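Long-range contacts in putative lipoprotein (Bacteroides thetaiotaomicron, PDB 4Q1Z), which is of unknown function but, as a predicted lipoprotein of the DUF4876 family, is probably tethered to a membrane of this gut bacterium: residues D55-G60 with A87-H92; A157-P162 with M320-V325; S220-F225 with A391-W396. All coordinates share one frame; numbering follows the deposited sequence.

Interaction 1 (D55-G60 with A87-H92); sequences DGIIPG and AALFKH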
# COMPACT_ATOMS: atom_id res chain seq x y z
N ASP A 55 39.63 -1.42 0.06
CA ASP A 55 40.94 -2.02 0.35
C ASP A 55 40.88 -3.54 0.43
O ASP A 55 39.80 -4.12 0.58
CB ASP A 55 41.51 -1.49 1.69
CG ASP A 55 41.27 -0.03 2.00
OD1 ASP A 55 41.77 0.83 1.24
OD2 ASP A 55 40.62 0.26 3.03
N GLY A 56 42.05 -4.17 0.38
CA GLY A 56 42.24 -5.61 0.53
C GLY A 56 41.69 -6.51 -0.56
O GLY A 56 41.69 -7.74 -0.37
N ILE A 57 41.24 -5.94 -1.69
CA ILE A 57 40.72 -6.74 -2.80
C ILE A 57 41.89 -7.23 -3.66
O ILE A 57 42.70 -6.44 -4.15
CB ILE A 57 39.59 -6.02 -3.62
CG1 ILE A 57 39.21 -6.83 -4.87
CG2 ILE A 57 39.92 -4.55 -3.95
CD1 ILE A 57 37.83 -6.65 -5.30
N ILE A 58 42.00 -8.56 -3.81
CA ILE A 58 43.04 -9.23 -4.60
C ILE A 58 42.75 -9.00 -6.10
O ILE A 58 41.59 -9.13 -6.50
CB ILE A 58 43.18 -10.73 -4.22
CG1 ILE A 58 41.85 -11.52 -4.36
CG2 ILE A 58 43.76 -10.89 -2.82
CD1 ILE A 58 41.86 -12.49 -5.48
N PRO A 59 43.75 -8.62 -6.95
CA PRO A 59 43.46 -8.33 -8.37
C PRO A 59 42.80 -9.47 -9.16
O PRO A 59 42.96 -10.65 -8.82
CB PRO A 59 44.83 -7.97 -8.95
CG PRO A 59 45.60 -7.47 -7.78
CD PRO A 59 45.18 -8.36 -6.65
N GLY A 60 42.06 -9.07 -10.20
CA GLY A 60 41.33 -9.95 -11.10
C GLY A 60 40.15 -9.25 -11.76
O GLY A 60 39.99 -8.03 -11.61
N ALA A 87 34.76 -6.06 -14.69
CA ALA A 87 35.64 -4.90 -14.59
C ALA A 87 37.10 -5.37 -14.43
O ALA A 87 37.34 -6.40 -13.80
CB ALA A 87 35.22 -4.04 -13.40
N ALA A 88 38.07 -4.63 -15.02
CA ALA A 88 39.50 -4.99 -14.96
C ALA A 88 40.16 -4.37 -13.74
O ALA A 88 40.67 -3.24 -13.81
CB ALA A 88 40.21 -4.56 -16.24
N LEU A 89 40.15 -5.10 -12.62
CA LEU A 89 40.72 -4.66 -11.35
C LEU A 89 42.11 -5.26 -11.17
O LEU A 89 42.23 -6.44 -10.81
CB LEU A 89 39.79 -5.04 -10.17
CG LEU A 89 38.37 -4.48 -10.15
CD1 LEU A 89 37.38 -5.50 -10.66
CD2 LEU A 89 37.96 -4.14 -8.75
N PHE A 90 43.17 -4.48 -11.45
CA PHE A 90 44.55 -4.99 -11.33
C PHE A 90 45.49 -3.97 -10.68
O PHE A 90 46.29 -4.36 -9.83
CB PHE A 90 45.10 -5.42 -12.69
CG PHE A 90 44.27 -6.47 -13.41
CD1 PHE A 90 44.28 -7.79 -13.00
CD2 PHE A 90 43.49 -6.12 -14.51
CE1 PHE A 90 43.52 -8.76 -13.67
CE2 PHE A 90 42.72 -7.08 -15.17
CZ PHE A 90 42.74 -8.39 -14.74
N LYS A 91 45.39 -2.69 -11.07
CA LYS A 91 46.21 -1.60 -10.54
C LYS A 91 45.73 -1.14 -9.13
O LYS A 91 44.71 -1.61 -8.61
CB LYS A 91 46.22 -0.41 -11.52
N HIS A 92 46.51 -0.24 -8.52
CA HIS A 92 46.26 0.34 -7.20
C HIS A 92 46.68 1.82 -7.23
O HIS A 92 47.86 2.11 -7.43
CB HIS A 92 47.05 -0.47 -6.14
CG HIS A 92 47.05 0.10 -4.75
ND1 HIS A 92 46.44 -0.57 -3.71
CD2 HIS A 92 47.64 1.21 -4.27
CE1 HIS A 92 46.67 0.17 -2.63
NE2 HIS A 92 47.37 1.26 -2.93
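Gly60 and Leu89 face each other as an antiparallel hydrogen-bonded pair, and the two bonds that join them differ in quality. Gly60 N gives its hydrogen to Leu89 O at 2.7 Å, almost straight at 168°. The return bond, Leu89 N to Gly60 O, is 3.1 Å long and bent to 137°, its donor tilted from the carbonyl plane. Beside the pair lies the Phe90 ring. CG stands anti to the carbonyl carbon (chi1 -57°), beside the backbone N, and the ring beyond it reaches Gly60: Phe90 CE1 comes within 3.6 Å of Gly60 CA, and Gly60 O sits over one face, offset toward the rim. Pro59 CB adds an oblique contact with Phe90 CD1 at 4.1 Å. On the inner side, the methyls Ile57 CD1 and Leu89 CD2 meet at 4.3 Å. Both side chains also rest on Tyr62 and Phe34, so this pair belongs to the apolar interior, whereas Pro59 and Phe90 are exposed. Further out, Ile57 bonds through its backbone to Ile11, and Ala87 to Tyr62. Residues 55-60 turn the chain from strand 51-57 into strand 60-72, which pairs here with the end of strand 77-89. This is consistent with one end of a beta-sandwich-like N-terminal domain, where a corner in the chain brings Ile57 and Leu89 together on the apolar side.

Interaction 2 (A157-P162 with M320-V325); sequences ATTKLP and MNAKRV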
# COMPACT_ATOMS: atom_id res chain seq x y z
N ALA A 157 -19.61 5.97 -6.76
CA ALA A 157 -19.21 7.03 -7.70
C ALA A 157 -20.44 7.66 -8.38
O ALA A 157 -21.39 6.97 -8.76
CB ALA A 157 -18.25 6.47 -8.74
N THR A 158 -20.41 8.99 -8.49
CA THR A 158 -21.48 9.78 -9.08
C THR A 158 -20.93 11.07 -9.66
O THR A 158 -19.90 11.59 -9.20
CB THR A 158 -22.61 10.04 -8.08
OG1 THR A 158 -23.59 10.84 -8.74
CG2 THR A 158 -22.15 10.75 -6.82
N THR A 159 -21.63 11.59 -10.67
CA THR A 159 -21.33 12.84 -11.36
C THR A 159 -21.89 14.00 -10.52
O THR A 159 -21.44 15.13 -10.69
CB THR A 159 -21.88 12.81 -12.81
OG1 THR A 159 -23.25 12.35 -12.82
CG2 THR A 159 -21.01 11.94 -13.72
N LYS A 160 -22.87 13.71 -9.62
CA LYS A 160 -23.48 14.64 -8.65
C LYS A 160 -22.36 15.11 -7.71
O LYS A 160 -21.74 14.30 -7.01
CB LYS A 160 -24.62 13.94 -7.90
CG LYS A 160 -26.00 14.45 -8.25
CD LYS A 160 -26.54 13.90 -9.57
CE LYS A 160 -27.75 14.67 -10.03
NZ LYS A 160 -28.94 14.44 -9.17
N LEU A 161 -22.01 16.39 -7.80
CA LEU A 161 -20.86 16.91 -7.08
C LEU A 161 -21.16 17.58 -5.75
O LEU A 161 -21.87 18.59 -5.69
CB LEU A 161 -20.06 17.89 -7.95
CG LEU A 161 -19.35 17.31 -9.20
CD1 LEU A 161 -18.42 18.33 -9.81
CD2 LEU A 161 -18.57 16.00 -8.88
N PRO A 162 -20.50 17.04 -4.69
CA PRO A 162 -20.60 17.67 -3.36
C PRO A 162 -19.91 19.03 -3.35
O PRO A 162 -18.97 19.25 -4.12
CB PRO A 162 -19.88 16.67 -2.44
CG PRO A 162 -19.76 15.40 -3.23
CD PRO A 162 -19.60 15.87 -4.64
N MSE A 320 -15.17 8.18 -15.21
CA MSE A 320 -13.92 8.94 -14.95
C MSE A 320 -14.22 10.38 -14.48
O MSE A 320 -13.36 11.01 -13.85
CB MSE A 320 -12.92 8.97 -16.13
CG MSE A 320 -13.23 8.01 -17.26
SE MSE A 320 -14.61 8.78 -18.35
CE MSE A 320 -13.89 10.70 -18.60
N ASN A 321 -15.44 10.87 -14.76
CA ASN A 321 -15.96 12.19 -14.41
C ASN A 321 -16.78 12.12 -13.08
O ASN A 321 -17.47 13.07 -12.70
CB ASN A 321 -16.82 12.72 -15.58
CG ASN A 321 -17.90 11.77 -16.08
OD1 ASN A 321 -17.92 10.55 -15.79
ND2 ASN A 321 -18.82 12.30 -16.88
N ALA A 322 -16.66 10.98 -12.38
CA ALA A 322 -17.34 10.70 -11.13
C ALA A 322 -16.34 10.35 -9.98
O ALA A 322 -16.68 9.61 -9.05
CB ALA A 322 -18.31 9.55 -11.37
N LYS A 323 -15.11 10.90 -10.05
CA LYS A 323 -14.05 10.67 -9.05
C LYS A 323 -14.29 11.41 -7.72
O LYS A 323 -14.80 12.53 -7.72
CB LYS A 323 -12.69 11.09 -9.62
CG LYS A 323 -12.10 10.06 -10.57
CD LYS A 323 -10.75 10.43 -11.19
CE LYS A 323 -9.60 10.83 -10.26
NZ LYS A 323 -9.29 9.85 -9.18
N ARG A 324 -13.90 10.78 -6.58
CA ARG A 324 -13.98 11.39 -5.25
C ARG A 324 -12.60 11.33 -4.54
O ARG A 324 -12.43 11.91 -3.47
CB ARG A 324 -15.10 10.81 -4.36
CG ARG A 324 -15.15 9.29 -4.15
CD ARG A 324 -16.07 8.68 -5.17
NE ARG A 324 -16.51 7.34 -4.81
CZ ARG A 324 -16.08 6.21 -5.37
NH1 ARG A 324 -15.12 6.23 -6.29
NH2 ARG A 324 -16.59 5.05 -5.00
N VAL A 325 -11.60 10.68 -5.16
CA VAL A 325 -10.24 10.68 -4.62
C VAL A 325 -9.55 11.92 -5.24
O VAL A 325 -9.57 12.09 -6.48
CB VAL A 325 -9.42 9.37 -4.87
CG1 VAL A 325 -8.00 9.48 -4.31
CG2 VAL A 325 -10.10 8.14 -4.28
O HOH W 1 -18.25 10.54 -6.83
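Ala157 lies against one face of the Arg324 guanidinium, its backbone N 3.4 Å above the plane and offset toward the rim, while its CB approaches Arg324 NH1 at 4.0 Å. The arginine chain bends at chi2 (-93°), which turns CD aside from an extended course. Its polar end is held by others: NH1 forms a salt bridge with Glu312, and NE bonds to Pro154 O, with NH2 bonding to Gly155 O and Gly263 O. An alanine in place of Arg324 would probably leave Glu312 without this charged mate and the carbonyl groups of Pro154 and Gly155 without this donor. Ala322 points its methyl at the other loop, CB lying 3.4 Å from Thr158 O and 4.1 Å from Ala157 CB. Thr158 O also receives a CA-H...O contact from Ala322 CA at 3.3 Å. Thr159 and Asn321 lie side by side, pointing the same way, with Thr159 CG2 against the flat end of Asn321. A water spans the loops, accepting from Thr158 N at 3.1 Å and donating to Ala322 O at 2.9 Å. Within the 157-162 loop, Thr158 OG1 accepts from Lys160 N in an ST turn. Direct contact between the loops is thus mainly van der Waals, and the stronger polar links run through the water and through an arginine that ties the backbone just before Ala157 to Glu312.

Interaction 3 (S220-F225 with A391-W396); sequences SSEFEF and AKMPSW
Two torsions bring Trp396 and Glu222 together. The tryptophan sets CG between its backbone N and carbonyl carbon (chi1 49°), and Glu222 folds at chi2 (73°), which turns CD back from an extended course. The two side chains cross at about a right angle, with Glu222 CB 3.7 Å from Trp396 CZ3. Phe223 presents its edge to the indole: Trp396 CH2 lies in the plane of the phenyl ring, 3.5 Å from Phe223 CE1, although the ring planes, 68° apart, make an oblique pair. Pro394 CG sits over one face of the indole, offset toward the rim. The proline and Glu222 also reach toward each other tip to tip, Pro394 CD standing 3.5 Å from Glu222 OE2. Selenomethionine Met393 brings CG equally near that oxygen, and Met393 CE touches Ser220 CB at 4.0 Å. The carboxylate is well supplied with donors: OE2 takes a salt bridge from Arg387 and a hydrogen bond from Asn397, and OE1 accepts from Ile197 N. Trp396 NE1 is likewise engaged, by Pro189 O. Short strand 223-224 runs between strands 195-199 and 238-245, so the C-terminal tail packs here against the start of an internal strand of the large mixed beta-sheet and the loop leading into it, with a buried acid at the join.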
# COMPACT_ATOMS: atom_id res chain seq x y z
N SER A 220 -7.85 -16.47 7.72
CA SER A 220 -6.46 -16.18 8.10
C SER A 220 -6.10 -14.69 7.99
O SER A 220 -4.93 -14.34 8.18
CB SER A 220 -5.47 -17.02 7.31
OG SER A 220 -5.52 -16.67 5.93
N SER A 221 -7.09 -13.82 7.73
CA SER A 221 -6.89 -12.35 7.70
C SER A 221 -6.34 -11.91 9.04
O SER A 221 -6.79 -12.42 10.06
CB SER A 221 -8.21 -11.63 7.42
OG SER A 221 -8.76 -11.92 6.14
N GLU A 222 -5.36 -11.01 9.04
CA GLU A 222 -4.75 -10.47 10.26
C GLU A 222 -5.78 -9.66 11.04
O GLU A 222 -5.92 -9.82 12.25
CB GLU A 222 -3.53 -9.58 9.90
CG GLU A 222 -2.30 -10.35 9.45
CD GLU A 222 -2.36 -10.97 8.07
OE1 GLU A 222 -2.93 -10.34 7.15
OE2 GLU A 222 -1.79 -12.07 7.90
N PHE A 223 -6.52 -8.81 10.32
CA PHE A 223 -7.53 -7.92 10.88
C PHE A 223 -8.90 -8.09 10.22
O PHE A 223 -9.02 -8.70 9.16
CB PHE A 223 -7.08 -6.44 10.77
CG PHE A 223 -6.11 -6.06 11.85
CD1 PHE A 223 -4.75 -6.34 11.72
CD2 PHE A 223 -6.55 -5.50 13.04
CE1 PHE A 223 -3.86 -6.05 12.75
CE2 PHE A 223 -5.67 -5.23 14.08
CZ PHE A 223 -4.32 -5.48 13.92
N GLU A 224 -9.93 -7.57 10.90
CA GLU A 224 -11.30 -7.55 10.42
C GLU A 224 -12.02 -6.33 10.95
O GLU A 224 -11.65 -5.82 11.99
CB GLU A 224 -12.06 -8.82 10.77
CG GLU A 224 -12.29 -9.06 12.24
CD GLU A 224 -13.28 -10.17 12.51
OE1 GLU A 224 -13.94 -10.62 11.55
OE2 GLU A 224 -13.38 -10.60 13.68
N PHE A 225 -13.02 -5.86 10.20
CA PHE A 225 -13.88 -4.73 10.55
C PHE A 225 -15.12 -5.26 11.28
O PHE A 225 -16.22 -5.19 10.74
CB PHE A 225 -14.29 -3.96 9.29
CG PHE A 225 -13.17 -3.30 8.53
CD1 PHE A 225 -12.61 -2.11 8.99
CD2 PHE A 225 -12.75 -3.81 7.31
CE1 PHE A 225 -11.60 -1.47 8.26
CE2 PHE A 225 -11.75 -3.15 6.56
CZ PHE A 225 -11.18 -1.98 7.05
N ALA A 391 3.45 -13.09 -0.81
CA ALA A 391 3.47 -12.09 0.26
C ALA A 391 3.46 -12.86 1.61
O ALA A 391 2.77 -13.88 1.72
CB ALA A 391 2.28 -11.16 0.13
N LYS A 392 4.30 -12.46 2.57
CA LYS A 392 4.42 -13.20 3.82
C LYS A 392 3.47 -12.72 4.92
O LYS A 392 3.19 -11.53 5.07
CB LYS A 392 5.88 -13.17 4.32
N MSE A 393 2.97 -13.68 5.70
CA MSE A 393 2.08 -13.43 6.83
C MSE A 393 2.93 -12.97 8.04
O MSE A 393 3.93 -13.64 8.33
CB MSE A 393 1.30 -14.72 7.14
CG MSE A 393 0.48 -14.68 8.40
SE MSE A 393 -0.03 -16.47 8.95
CE MSE A 393 -1.47 -16.77 7.79
N PRO A 394 2.58 -11.86 8.75
CA PRO A 394 3.40 -11.42 9.89
C PRO A 394 3.36 -12.42 11.03
O PRO A 394 2.33 -13.07 11.23
CB PRO A 394 2.79 -10.08 10.29
CG PRO A 394 1.41 -10.13 9.79
CD PRO A 394 1.42 -10.95 8.55
N SER A 395 4.45 -12.53 11.78
CA SER A 395 4.60 -13.47 12.91
C SER A 395 3.48 -13.36 13.97
O SER A 395 3.21 -14.36 14.64
CB SER A 395 5.95 -13.27 13.58
OG SER A 395 6.14 -11.92 13.95
N TRP A 396 2.84 -12.18 14.13
CA TRP A 396 1.79 -11.90 15.13
C TRP A 396 0.34 -12.28 14.66
O TRP A 396 -0.63 -11.96 15.37
CB TRP A 396 1.83 -10.42 15.57
CG TRP A 396 1.89 -9.41 14.45
CD1 TRP A 396 2.99 -8.72 14.03
CD2 TRP A 396 0.79 -8.92 13.67
NE1 TRP A 396 2.65 -7.85 13.03
CE2 TRP A 396 1.30 -7.95 12.78
CE3 TRP A 396 -0.58 -9.23 13.61
CZ2 TRP A 396 0.50 -7.30 11.83
CZ3 TRP A 396 -1.38 -8.58 12.68
CH2 TRP A 396 -0.85 -7.62 11.81

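How the interactions relate
Interaction 1 stands apart in the N-terminal seven-stranded sheet, its centre about 48 Å from that of interaction 3 and about 62 Å from that of interaction 2, on the opposite side of the chain's centre from the latter. Interactions 2 and 3 both involve the part of the chain that builds the eleven-stranded sheet; their segments alternate in sequence, yet their nearest atoms remain about 15 Å apart. None of the three is wholly buried. Interaction 3 lies closest to the chain's centre and has no exposed residue among those touching. The chemistry follows the place: backbone strand pairing in interaction 1, loop packing with a water link in interaction 2, and side-chain packing in interaction 3.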